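Side-chain contacts in probable ABC transporter extracellular-binding protein yckB (Bacillus subtilis, PDB 2IEE), which probably serves as the extracellular solute-binding component of a binding-protein-dependent ABC transport system: residues A227-E230 / M231-G235; A219-K222 / K223-A227. All coordinates share one frame; numbering follows the deposited sequence.

Overall arrangement
Both contacts lie on helix 218-234, near the C-terminal end of the family 3 solute-binding region, and are local: each joins residues one helical turn apart, so neither closes a loop. Going from the N terminus, interaction 2 (219-227) comes first, just after strand 197-214, and interaction 1 (227-235) follows; they share Ala227 and run end to end, their centres about 12 Å apart, without crossing. Through its inner face the helix packs successively on Trp14 of helix 14-20, on strand 197-214 and on helix 49-60. At its far end, interaction 1 turns the chain at Gly235 into helix 236-244.

Interaction 1 of 2, residues A227-E230 / M231-G235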
loop_
_atom_site.group_PDB
_atom_site.type_symbol
_atom_site.label_atom_id
_atom_site.label_comp_id
_atom_site.label_asym_id
_atom_site.label_seq_id
_atom_site.Cartn_x
_atom_site.Cartn_y
_atom_site.Cartn_z
ATOM N N ALA A 227 10.960 -17.911 -3.377
ATOM C CA ALA A 227 11.807 -17.016 -2.593
ATOM C C ALA A 227 10.989 -16.280 -1.524
ATOM O O ALA A 227 11.456 -16.090 -0.404
ATOM C CB ALA A 227 12.501 -16.020 -3.509
ATOM N N LEU A 228 9.771 -15.873 -1.872
ATOM C CA LEU A 228 8.902 -15.176 -0.930
ATOM C C LEU A 228 8.519 -16.084 0.239
ATOM O O LEU A 228 8.433 -15.630 1.381
ATOM C CB LEU A 228 7.636 -14.673 -1.639
ATOM C CG LEU A 228 7.785 -13.417 -2.502
ATOM C CD1 LEU A 228 6.505 -13.140 -3.286
ATOM C CD2 LEU A 228 8.125 -12.238 -1.605
ATOM N N LYS A 229 8.288 -17.360 -0.052
ATOM C CA LYS A 229 7.928 -18.330 0.975
ATOM C C LYS A 229 9.104 -18.516 1.928
ATOM O O LYS A 229 8.929 -18.613 3.141
ATOM C CB LYS A 229 7.561 -19.673 0.328
ATOM C CG LYS A 229 7.256 -20.787 1.322
ATOM C CD LYS A 229 6.754 -22.044 0.620
ATOM C CE LYS A 229 6.383 -23.134 1.626
ATOM N NZ LYS A 229 5.785 -24.334 0.967
ATOM N N GLU A 230 10.304 -18.568 1.361
ATOM C CA GLU A 230 11.525 -18.727 2.133
ATOM C C GLU A 230 11.691 -17.525 3.065
ATOM O O GLU A 230 12.124 -17.667 4.212
ATOM C CB GLU A 230 12.717 -18.827 1.178
ATOM C CG GLU A 230 14.068 -19.020 1.834
ATOM C CD GLU A 230 15.192 -19.074 0.810
ATOM O OE1 GLU A 230 15.219 -20.028 -0.001
ATOM O OE2 GLU A 230 16.045 -18.159 0.808
HETATM N N MSE A 231 11.340 -16.346 2.558
HETATM C CA MSE A 231 11.440 -15.107 3.323
HETATM C C MSE A 231 10.350 -15.066 4.387
HETATM O O MSE A 231 10.556 -14.577 5.501
HETATM C CB MSE A 231 11.312 -13.905 2.384
HETATM C CG MSE A 231 12.555 -13.647 1.539
HETATM SE SE MSE A 231 12.238 -12.340 0.144
HETATM C CE MSE A 231 12.216 -10.745 1.238
ATOM N N SER A 232 9.187 -15.599 4.034
ATOM C CA SER A 232 8.058 -15.646 4.942
ATOM C C SER A 232 8.365 -16.533 6.141
ATOM O O SER A 232 7.994 -16.215 7.274
ATOM C CB SER A 232 6.829 -16.188 4.215
ATOM O OG SER A 232 5.733 -16.282 5.105
ATOM N N LYS A 233 9.057 -17.640 5.885
ATOM C CA LYS A 233 9.400 -18.592 6.936
ATOM C C LYS A 233 10.580 -18.175 7.814
ATOM O O LYS A 233 10.599 -18.500 9.001
ATOM C CB LYS A 233 9.664 -19.973 6.321
ATOM C CG LYS A 233 8.489 -20.505 5.508
ATOM C CD LYS A 233 8.836 -21.752 4.700
ATOM C CE LYS A 233 8.887 -22.999 5.565
ATOM N NZ LYS A 233 9.033 -24.241 4.743
ATOM N N ASP A 234 11.563 -17.466 7.260
ATOM C CA ASP A 234 12.693 -17.061 8.091
ATOM C C ASP A 234 12.547 -15.686 8.738
ATOM O O ASP A 234 13.473 -15.200 9.380
ATOM C CB ASP A 234 14.008 -17.123 7.317
ATOM C CG ASP A 234 14.091 -16.105 6.201
ATOM O OD1 ASP A 234 13.363 -15.089 6.238
ATOM O OD2 ASP A 234 14.916 -16.321 5.290
ATOM N N GLY A 235 11.388 -15.060 8.572
ATOM C CA GLY A 235 11.167 -13.763 9.193
ATOM C C GLY A 235 11.629 -12.533 8.433
ATOM O O GLY A 235 11.510 -11.418 8.941
#
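Four successive i to i+4 backbone hydrogen bonds run from the N-H groups of Met231, Ser232, Lys233 and Asp234 to the carbonyls of Ala227, Leu228, Lys229 and Glu230, the shortest being Ser232 N to Leu228 O at 2.8 Å. They form the last turns of alpha-helix 218-234 in a family 3 solute-binding protein of the type 2 periplasmic-binding-protein fold. On the inner face, Met231 (selenomethionine) has CG anti to its carbonyl carbon (chi1 -75°), which lays CG 3.3 Å from Ala227 O. Its SE makes only a loose apolar approach, 4.5 Å, to Leu228 CD2; beyond, Met231 packs on helices 49-60 and 236-244, and Leu228 on Val53 and Tyr107. On the exposed face, Lys229 and Lys233 extend alongside each other in the same direction, touching through aliphatic carbons, Lys229 CG to Lys233 CD at 3.9 Å. The chain of Lys229 is extended while that of Lys233 bends at chi3 (77°); their NZ atoms remain 5.0 Å apart, and these like charges would be expected to repel mildly. Two acids a turn apart, Glu230 and Asp234, lie near Arg60 of helix 49-60: Glu230 OE2 forms a salt bridge with Arg60 NH1, whereas Asp234 OD2 makes only a long, weak ion pair with the same nitrogen, and the cation probably eases the proximity of the carboxylates. Gly235 leaves the helix with positive phi (86°) and is the N-cap residue of helix 236-244. Asp234 CG lies 3.2 Å from Glu230 O, while Asp234 OD1 hydrogen-bonds to Ser236 OG.

Interaction 2 of 2, residues A219-K222 / K223-A227; sequences ALQK and KMNEA
The charged pair here is Lys222 with Glu226, a turn apart on the outer side of the helix. Lys222 NZ donates to Glu226 OE2 at 2.8 Å in a hydrogen-bonded salt bridge, approaching from above the carboxylate plane, 39° out of it. The two side chains cross obliquely: the lysine runs extended as far as CE and then bends at chi4 (-55°), bringing NZ back over the acid. Lys222 CG also lies against that oxygen, 3.5 Å from Glu226 OE2, so the aliphatic stem shares in the contact. Backbone hydrogen bonds join Lys223, Met224, Asn225 and Glu226 to the carbonyls of Ala219, Leu220, Gln221 and Lys222. This is the regular i to i+4 ladder of an alpha-helix, here the early turns of helix 218-234; its straightest bond, Met224 N to Leu220 O, has an N-H...O angle of 168°. Among apolar groups, Leu220 and Met224 (selenomethionine) run next to each other toward the interior, with Leu220 CD1 4.2 Å from Met224 CG. Both are buried: Leu220 faces Trp14 and Met213, Met224 faces Leu211, Ala57 and Leu61. Among the polar side chains, Asn225 has CG anti to its carbonyl carbon (chi1 -73°), which places CG 3.3 Å from Gln221 O; its OD1 accepts a hydrogen bond from the backbone N of Thr105, linking the helix to a neighbouring loop.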
loop_
_atom_site.group_PDB
_atom_site.type_symbol
_atom_site.label_atom_id
_atom_site.label_comp_id
_atom_site.label_asym_id
_atom_site.label_seq_id
_atom_site.Cartn_x
_atom_site.Cartn_y
_atom_site.Cartn_z
ATOM N N ALA A 219 6.634 -19.750 -14.864
ATOM C CA ALA A 219 7.927 -20.163 -14.325
ATOM C C ALA A 219 8.471 -19.087 -13.382
ATOM O O ALA A 219 8.927 -19.392 -12.283
ATOM C CB ALA A 219 8.916 -20.424 -15.465
ATOM N N LEU A 220 8.430 -17.833 -13.818
ATOM C CA LEU A 220 8.893 -16.726 -12.989
ATOM C C LEU A 220 8.024 -16.662 -11.736
ATOM O O LEU A 220 8.528 -16.505 -10.619
ATOM C CB LEU A 220 8.784 -15.401 -13.751
ATOM C CG LEU A 220 9.073 -14.114 -12.964
ATOM C CD1 LEU A 220 10.486 -14.135 -12.411
ATOM C CD2 LEU A 220 8.886 -12.917 -13.886
ATOM N N GLN A 221 6.715 -16.795 -11.931
ATOM C CA GLN A 221 5.756 -16.758 -10.827
ATOM C C GLN A 221 6.101 -17.775 -9.737
ATOM O O GLN A 221 6.101 -17.445 -8.548
ATOM C CB GLN A 221 4.345 -17.045 -11.341
ATOM C CG GLN A 221 3.262 -16.772 -10.328
ATOM C CD GLN A 221 1.907 -17.253 -10.791
ATOM O OE1 GLN A 221 0.875 -16.872 -10.237
ATOM N NE2 GLN A 221 1.903 -18.108 -11.809
ATOM N N LYS A 222 6.390 -19.010 -10.144
ATOM C CA LYS A 222 6.721 -20.064 -9.187
ATOM C C LYS A 222 8.037 -19.784 -8.457
ATOM O O LYS A 222 8.158 -20.018 -7.256
ATOM C CB LYS A 222 6.795 -21.418 -9.900
ATOM C CG LYS A 222 6.861 -22.610 -8.950
ATOM C CD LYS A 222 6.935 -23.938 -9.695
ATOM C CE LYS A 222 6.865 -25.113 -8.721
ATOM N NZ LYS A 222 7.910 -25.020 -7.657
ATOM N N LYS A 223 9.024 -19.274 -9.185
ATOM C CA LYS A 223 10.320 -18.963 -8.590
ATOM C C LYS A 223 10.207 -17.830 -7.571
ATOM O O LYS A 223 10.782 -17.904 -6.481
ATOM C CB LYS A 223 11.322 -18.604 -9.691
ATOM C CG LYS A 223 11.843 -19.818 -10.450
ATOM C CD LYS A 223 12.759 -20.633 -9.548
ATOM C CE LYS A 223 13.313 -21.850 -10.248
ATOM N NZ LYS A 223 14.303 -22.560 -9.386
HETATM N N MSE A 224 9.471 -16.782 -7.927
HETATM C CA MSE A 224 9.274 -15.649 -7.026
HETATM C C MSE A 224 8.597 -16.118 -5.742
HETATM O O MSE A 224 9.020 -15.755 -4.642
HETATM C CB MSE A 224 8.408 -14.575 -7.687
HETATM C CG MSE A 224 9.175 -13.528 -8.474
HETATM SE SE MSE A 224 10.332 -12.453 -7.334
HETATM C CE MSE A 224 11.949 -12.620 -8.354
ATOM N N ASN A 225 7.547 -16.925 -5.884
ATOM C CA ASN A 225 6.823 -17.432 -4.721
ATOM C C ASN A 225 7.730 -18.293 -3.847
ATOM O O ASN A 225 7.607 -18.296 -2.620
ATOM C CB ASN A 225 5.599 -18.244 -5.155
ATOM C CG ASN A 225 4.475 -17.366 -5.691
ATOM O OD1 ASN A 225 4.588 -16.138 -5.725
ATOM N ND2 ASN A 225 3.381 -17.995 -6.104
ATOM N N GLU A 226 8.640 -19.018 -4.488
ATOM C CA GLU A 226 9.576 -19.871 -3.767
ATOM C C GLU A 226 10.453 -19.021 -2.850
ATOM O O GLU A 226 10.652 -19.353 -1.682
ATOM C CB GLU A 226 10.435 -20.668 -4.761
ATOM C CG GLU A 226 9.795 -21.983 -5.214
ATOM C CD GLU A 226 10.563 -22.691 -6.328
ATOM O OE1 GLU A 226 11.803 -22.819 -6.224
ATOM O OE2 GLU A 226 9.919 -23.131 -7.305
ATOM N N ALA A 227 10.960 -17.911 -3.377
ATOM C CA ALA A 227 11.807 -17.016 -2.593
ATOM C C ALA A 227 10.989 -16.280 -1.524
ATOM O O ALA A 227 11.456 -16.090 -0.404
ATOM C CB ALA A 227 12.501 -16.020 -3.509
#